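Local coordinates for plasmodesmata-located protein 8 (Arabidopsis thaliana, PDB 6GRF) that probably modulates cell-to-cell trafficking through plasmodesmata, as a membrane protein with a tandem DUF26 ectodomain, at residues Asp29-Leu32 / Ser33-Thr37. Sequence-based numbering, arbitrary orientation.
Sequences DTFL and SSVVT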
ATOM      1  N   ASP A  29      18.005   9.852  -4.125  1.00 34.30           N
ATOM      2  CA  ASP A  29      18.326  10.355  -2.774  1.00 36.07           C
ATOM      3  C   ASP A  29      17.451  11.571  -2.451  1.00 34.17           C
ATOM      4  O   ASP A  29      16.941  11.690  -1.345  1.00 33.90           O
ATOM      5  CB  ASP A  29      19.788  10.783  -2.606  1.00 39.79           C
ATOM      6  CG  ASP A  29      20.787   9.645  -2.492  1.00 43.72           C
ATOM      7  OD1 ASP A  29      20.354   8.498  -2.265  1.00 45.57           O
ATOM      8  OD2 ASP A  29      22.011   9.921  -2.632  1.00 48.65           O
ATOM      9  N   THR A  30      17.341  12.485  -3.418  1.00 32.88           N
ATOM     10  CA  THR A  30      16.592  13.722  -3.278  1.00 32.05           C
ATOM     11  C   THR A  30      15.123  13.395  -2.993  1.00 30.73           C
ATOM     12  O   THR A  30      14.494  14.012  -2.119  1.00 31.34           O
ATOM     13  CB  THR A  30      16.713  14.579  -4.544  1.00 32.25           C
ATOM     14  OG1 THR A  30      18.082  14.955  -4.667  1.00 33.89           O
ATOM     15  CG2 THR A  30      15.837  15.812  -4.518  1.00 32.02           C
ATOM     16  N   PHE A  31      14.589  12.435  -3.756  1.00 29.39           N
ATOM     17  CA  PHE A  31      13.249  11.955  -3.559  1.00 27.74           C
ATOM     18  C   PHE A  31      13.068  11.475  -2.112  1.00 27.85           C
ATOM     19  O   PHE A  31      12.169  11.941  -1.439  1.00 28.17           O
ATOM     20  CB  PHE A  31      12.922  10.826  -4.528  1.00 27.69           C
ATOM     21  CG  PHE A  31      11.719  10.015  -4.120  1.00 26.58           C
ATOM     22  CD1 PHE A  31      10.444  10.526  -4.274  1.00 26.15           C
ATOM     23  CD2 PHE A  31      11.867   8.753  -3.572  1.00 26.96           C
ATOM     24  CE1 PHE A  31       9.337   9.784  -3.888  1.00 26.33           C
ATOM     25  CE2 PHE A  31      10.758   8.013  -3.190  1.00 27.29           C
ATOM     26  CZ  PHE A  31       9.498   8.528  -3.357  1.00 26.58           C
ATOM     27  N   LEU A  32      13.926  10.558  -1.645  1.00 28.36           N
ATOM     28  CA  LEU A  32      13.757   9.931  -0.310  1.00 28.98           C
ATOM     29  C   LEU A  32      13.882  10.994   0.786  1.00 30.23           C
ATOM     30  O   LEU A  32      13.145  10.990   1.745  1.00 30.77           O
ATOM     31  CB  LEU A  32      14.782   8.812  -0.115  1.00 29.82           C
ATOM     32  CG  LEU A  32      14.597   7.592  -1.020  1.00 29.71           C
ATOM     33  CD1 LEU A  32      15.742   6.614  -0.831  1.00 31.34           C
ATOM     34  CD2 LEU A  32      13.263   6.899  -0.762  1.00 29.46           C
ATOM     35  N   SER A  33      14.820  11.920   0.603  1.00 31.16           N
ATOM     36  CA  SER A  33      14.983  13.048   1.480  1.00 32.89           C
ATOM     37  C   SER A  33      13.681  13.873   1.561  1.00 32.19           C
ATOM     38  O   SER A  33      13.320  14.342   2.629  1.00 34.10           O
ATOM     39  CB  SER A  33      16.152  13.874   1.020  1.00 34.09           C
ATOM     40  OG  SER A  33      16.193  15.091   1.731  1.00 37.28           O
ATOM     41  N   SER A  34      12.989  14.058   0.428  1.00 30.96           N
ATOM     42  CA  SER A  34      11.736  14.849   0.345  1.00 31.44           C
ATOM     43  C   SER A  34      10.600  14.135   1.088  1.00 30.90           C
ATOM     44  O   SER A  34       9.761  14.775   1.697  1.00 31.06           O
ATOM     45  CB  SER A  34      11.321  15.104  -1.082  1.00 30.40           C
ATOM     46  OG  SER A  34      12.201  16.023  -1.699  1.00 33.47           O
ATOM     47  N   VAL A  35      10.591  12.806   0.981  1.00 30.32           N
ATOM     48  CA  VAL A  35       9.575  11.961   1.589  1.00 31.33           C
ATOM     49  C   VAL A  35       9.627  12.137   3.106  1.00 32.79           C
ATOM     50  O   VAL A  35       8.594  12.231   3.736  1.00 35.04           O
ATOM     51  CB  VAL A  35       9.762  10.495   1.158  1.00 31.34           C
ATOM     52  CG1 VAL A  35       9.130   9.526   2.131  1.00 32.92           C
ATOM     53  CG2 VAL A  35       9.247  10.261  -0.257  1.00 30.19           C
ATOM     54  N   VAL A  36      10.838  12.198   3.668  1.00 33.88           N
ATOM     55  CA  VAL A  36      11.036  12.367   5.098  1.00 36.55           C
ATOM     56  C   VAL A  36      10.573  13.775   5.508  1.00 38.24           C
ATOM     57  O   VAL A  36       9.886  13.934   6.513  1.00 40.55           O
ATOM     58  CB  VAL A  36      12.497  12.102   5.508  1.00 37.94           C
ATOM     59  CG1 VAL A  36      12.772  12.555   6.932  1.00 41.44           C
ATOM     60  CG2 VAL A  36      12.881  10.641   5.326  1.00 37.58           C
ATOM     61  N   THR A  37      10.957  14.785   4.724  1.00 37.62           N
ATOM     62  CA  THR A  37      10.591  16.176   4.969  1.00 39.07           C
ATOM     63  C   THR A  37       9.061  16.309   4.983  1.00 38.08           C
ATOM     64  O   THR A  37       8.512  16.881   5.909  1.00 40.16           O
ATOM     65  CB  THR A  37      11.262  17.099   3.936  1.00 38.93           C
ATOM     66  OG1 THR A  37      12.676  17.012   4.116  1.00 40.15           O
ATOM     67  CG2 THR A  37      10.853  18.551   4.055  1.00 40.77           C
TER
HETATM   68  O   HOH W   1      15.023  16.782  -0.470  1.00 53.05           O
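The carbonyl oxygen of T30 takes a bond from S34 N and one from a water, with S34 OG close by. The helical bond from S34 N to T30 O is 3.0 Å long, with an N-H...O angle of 143°. The water donates to the same O atom of T30 from 3.3 Å and also bonds S33 OG at 3.0 Å. S34 OG lies 3.1 Å from T30 O, a possible further bond whose proton is not settled. With chi1 at -71°, this hydroxyl folds back beside its own backbone N, toward the preceding turn. The T30 hydroxyl bonds to S26 O, one turn earlier in the helix. Straighter i to i+4 bonds run on beside it, such as S33 N to D29 O at 2.9 Å and 166°.

On the buried side, V35 CG2 sits over one face of the F31 ring, displaced toward its rim. V35 CG2 lies 3.9 Å from the F31 ring centroid, a CH-pi contact. F31 meets Y109 and V62 of the sheet; V35 meets L107, Y66 and F47. L32 packs on V85 and T89 of helix 74-91. This part of helix 23-39 is thus amphipathic: its apolar side packs on the antiparallel sheet and on helix 74-91, and on its polar side a water links exposed S33 to T30 O.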